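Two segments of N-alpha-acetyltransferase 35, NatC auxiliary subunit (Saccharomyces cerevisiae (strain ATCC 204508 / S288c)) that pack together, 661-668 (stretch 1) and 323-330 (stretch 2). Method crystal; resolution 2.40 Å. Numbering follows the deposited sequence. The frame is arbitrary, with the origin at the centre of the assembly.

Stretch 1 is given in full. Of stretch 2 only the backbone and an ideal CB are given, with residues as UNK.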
# COMPACT_ATOMS: atom_id res chain seq x y z
N VAL B 661 30.28 -1.95 -16.87
CA VAL B 661 30.16 -2.42 -15.49
C VAL B 661 28.74 -2.14 -15.04
O VAL B 661 28.33 -0.97 -14.93
CB VAL B 661 31.18 -1.74 -14.56
CG1 VAL B 661 30.86 -2.04 -13.10
CG2 VAL B 661 32.59 -2.20 -14.89
N THR B 662 27.97 -3.21 -14.82
CA THR B 662 26.57 -3.09 -14.44
C THR B 662 26.29 -3.47 -12.99
O THR B 662 25.26 -3.05 -12.45
CB THR B 662 25.69 -3.96 -15.34
OG1 THR B 662 26.00 -5.35 -15.13
CG2 THR B 662 25.92 -3.61 -16.81
N GLY B 663 27.16 -4.24 -12.35
CA GLY B 663 26.97 -4.59 -10.95
C GLY B 663 25.75 -5.44 -10.70
O GLY B 663 25.20 -5.42 -9.59
N THR B 664 25.30 -6.21 -11.69
CA THR B 664 24.08 -6.99 -11.60
C THR B 664 24.34 -8.45 -11.25
O THR B 664 23.48 -9.30 -11.49
CB THR B 664 23.30 -6.91 -12.92
OG1 THR B 664 24.15 -7.33 -14.00
CG2 THR B 664 22.84 -5.49 -13.17
N ARG B 665 25.51 -8.76 -10.68
CA ARG B 665 25.86 -10.15 -10.42
C ARG B 665 24.84 -10.84 -9.52
O ARG B 665 24.49 -12.00 -9.74
CB ARG B 665 27.26 -10.23 -9.79
CG ARG B 665 27.68 -11.64 -9.40
CD ARG B 665 29.12 -11.68 -8.91
NE ARG B 665 29.30 -10.91 -7.68
CZ ARG B 665 29.30 -11.44 -6.46
NH1 ARG B 665 29.12 -12.75 -6.30
NH2 ARG B 665 29.48 -10.67 -5.39
N LEU B 666 24.32 -10.13 -8.51
CA LEU B 666 23.38 -10.74 -7.58
C LEU B 666 21.97 -10.84 -8.15
O LEU B 666 21.18 -11.64 -7.64
CB LEU B 666 23.36 -9.95 -6.27
CG LEU B 666 24.70 -9.73 -5.57
CD1 LEU B 666 24.48 -9.08 -4.21
CD2 LEU B 666 25.46 -11.04 -5.43
N VAL B 667 21.64 -10.06 -9.17
CA VAL B 667 20.29 -10.06 -9.72
C VAL B 667 20.36 -10.25 -11.23
O VAL B 667 19.63 -9.61 -11.99
CB VAL B 667 19.55 -8.75 -9.37
CG1 VAL B 667 19.17 -8.75 -7.90
CG2 VAL B 667 20.42 -7.55 -9.70
N GLN B 668 21.24 -11.16 -11.68
CA GLN B 668 21.50 -11.29 -13.11
C GLN B 668 20.25 -11.71 -13.87
O GLN B 668 19.90 -11.11 -14.89
CB GLN B 668 22.64 -12.28 -13.34
CG GLN B 668 23.06 -12.42 -14.79
CD GLN B 668 24.12 -13.48 -15.00
OE1 GLN B 668 24.42 -14.25 -14.09
NE2 GLN B 668 24.68 -13.54 -16.20
N UNK B 323 23.41 -1.74 -4.70
CA UNK B 323 22.54 -0.76 -5.35
C UNK B 323 21.67 -1.43 -6.41
O UNK B 323 20.45 -1.22 -6.45
CB UNK B 323 23.37 0.36 -5.98
N UNK B 324 22.28 -2.25 -7.27
CA UNK B 324 21.52 -2.95 -8.30
C UNK B 324 20.63 -4.04 -7.71
O UNK B 324 19.58 -4.35 -8.28
CB UNK B 324 22.47 -3.56 -9.33
N UNK B 325 21.03 -4.63 -6.58
CA UNK B 325 20.14 -5.56 -5.90
C UNK B 325 18.87 -4.86 -5.44
O UNK B 325 17.77 -5.38 -5.61
CB UNK B 325 20.85 -6.20 -4.71
N UNK B 326 19.02 -3.66 -4.86
CA UNK B 326 17.84 -2.91 -4.44
C UNK B 326 17.00 -2.46 -5.62
O UNK B 326 15.78 -2.32 -5.49
CB UNK B 326 18.26 -1.69 -3.61
N UNK B 327 17.62 -2.24 -6.78
CA UNK B 327 16.86 -1.75 -7.93
C UNK B 327 16.03 -2.84 -8.57
O UNK B 327 15.03 -2.55 -9.23
CB UNK B 327 17.80 -1.15 -8.97
N UNK B 328 16.42 -4.11 -8.40
CA UNK B 328 15.82 -5.20 -9.15
C UNK B 328 15.15 -6.28 -8.31
O UNK B 328 14.29 -6.99 -8.84
CB UNK B 328 16.90 -5.85 -10.02
N UNK B 329 15.49 -6.43 -7.03
CA UNK B 329 14.99 -7.58 -6.28
C UNK B 329 13.48 -7.50 -6.08
O UNK B 329 12.82 -8.54 -5.95
CB UNK B 329 15.69 -7.67 -4.92
N UNK B 330 12.92 -6.30 -6.07
CA UNK B 330 11.50 -6.08 -5.79
C UNK B 330 10.83 -5.31 -6.92
O UNK B 330 9.80 -4.66 -6.71
CB UNK B 330 11.33 -5.33 -4.47

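Stretch 1 has no regular secondary structure up to Val 667, which sits at the N-cap position of a following helix, and it lies against a helix that enters stretch 2 from earlier in the chain.

Position 323 has helical angles (-60/-48), its CA-to-CB bond points sideways, and no atom of stretch 1 lies within 5.5 Å of the ideal CB. Stretch 1 therefore sets little restriction on the residue. It is Tyr 323, whose ring (chi1 t) makes no contact here.

Position 324 points toward stretch 1 and meets main chain. Its ideal CB is 3.3 Å from Gly 663 O and 4.2 Å from Thr 662 O, with Thr 664 CG2 at 4.3 Å. A carbonyl oxygen within reach of a side chain calls for a donor, so glutamine, asparagine, lysine or a hydroxyl residue could be considered; a carboxylate would bring an acceptor to an acceptor. A slim, flexible chain also suits the closeness of the backbone. The residue is Gln 324. With chi1 and chi2 both m, its amide reaches the carbonyl, and NE2 donates a hydrogen bond to Thr 662 O at 2.6 Å, with a nearly straight N-H...O angle of 160°. Thr 664 CG2 packs 3.8 Å from Gln 324 NE2. The hydroxyls of Thr 662 and Thr 664 bond to each other, OG1 to OG1 at 2.9 Å, which links the two residues on either side of Gly 663, Thr 662 being the one that offers this acceptor.

At position 325 the bond points sideways, yet the ideal CB is 4.4 Å from Val 667 CG1 and 4.7 Å from Leu 666 CD1. Apolar neighbours favour an apolar side chain, and leucine, isoleucine, methionine or an aromatic residue could all serve. Phe 325, with chi1 t, lays its ring beside both: CD2 is 3.7 Å from Val 667 CG1 and 4.2 Å from Leu 666 CB. Both approaches are oblique to the ring.

Position 326 points away from stretch 1, which leaves the choice open; it is Ala 326. Position 327 points sideways with nothing near its CB, so a long polar chain is as acceptable as a small one. Lys 327 occupies it, and its end leads away.

Position 328 points toward stretch 1 again, one helical turn after 324, with Val 667 CG2 3.9 Å from the ideal CB. A hydrophobic residue, branched or aromatic, would suit this methyl. Phe 328 does so through its CB, 3.9 Å from Val 667 CG2, while the ring meets that methyl obliquely. The same methyl lies 3.6 Å from Gln 324 O, so Val 667 nestles against the helix backbone as well as its side chains.

Position 329 is sideways, its CB 4.7 Å from Val 667 CG1, a marginal place where an apolar residue fits. Phe 329 turns the end of its side chain away. Position 330 is out of reach and unconstrained from this side; Asn 330 finds its hydrogen bonds elsewhere in the structure.

Stretch 2 (323-330) YQFAKFFN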
# COMPACT_ATOMS: atom_id res chain seq x y z
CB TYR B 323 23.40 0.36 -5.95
CG TYR B 323 22.65 1.41 -6.74
CD1 TYR B 323 22.10 2.52 -6.11
CD2 TYR B 323 22.53 1.30 -8.12
CE1 TYR B 323 21.43 3.49 -6.84
CE2 TYR B 323 21.86 2.26 -8.85
CZ TYR B 323 21.31 3.35 -8.21
OH TYR B 323 20.64 4.31 -8.94
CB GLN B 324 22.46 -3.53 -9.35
CG GLN B 324 23.22 -2.48 -10.16
CD GLN B 324 22.38 -1.86 -11.26
OE1 GLN B 324 21.23 -1.47 -11.04
NE2 GLN B 324 22.96 -1.76 -12.45
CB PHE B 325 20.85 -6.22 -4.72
CG PHE B 325 19.99 -7.20 -3.96
CD1 PHE B 325 19.19 -6.77 -2.91
CD2 PHE B 325 19.97 -8.54 -4.29
CE1 PHE B 325 18.40 -7.66 -2.21
CE2 PHE B 325 19.18 -9.44 -3.60
CZ PHE B 325 18.39 -8.99 -2.55
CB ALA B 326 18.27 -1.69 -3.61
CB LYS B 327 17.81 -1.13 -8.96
CG LYS B 327 18.38 0.21 -8.55
CD LYS B 327 17.50 1.37 -9.00
CE LYS B 327 17.56 1.55 -10.51
NZ LYS B 327 16.79 2.74 -10.98
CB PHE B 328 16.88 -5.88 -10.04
CG PHE B 328 17.25 -5.08 -11.26
CD1 PHE B 328 16.48 -5.15 -12.41
CD2 PHE B 328 18.38 -4.27 -11.26
CE1 PHE B 328 16.83 -4.43 -13.54
CE2 PHE B 328 18.72 -3.54 -12.39
CZ PHE B 328 17.95 -3.62 -13.53
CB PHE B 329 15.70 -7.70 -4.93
CG PHE B 329 14.97 -7.04 -3.79
CD1 PHE B 329 15.05 -5.67 -3.60
CD2 PHE B 329 14.23 -7.79 -2.89
CE1 PHE B 329 14.40 -5.05 -2.55
CE2 PHE B 329 13.56 -7.18 -1.83
CZ PHE B 329 13.65 -5.81 -1.66
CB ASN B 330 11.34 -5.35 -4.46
CG ASN B 330 9.93 -5.43 -3.90
OD1 ASN B 330 9.23 -6.42 -4.10
ND2 ASN B 330 9.50 -4.38 -3.21
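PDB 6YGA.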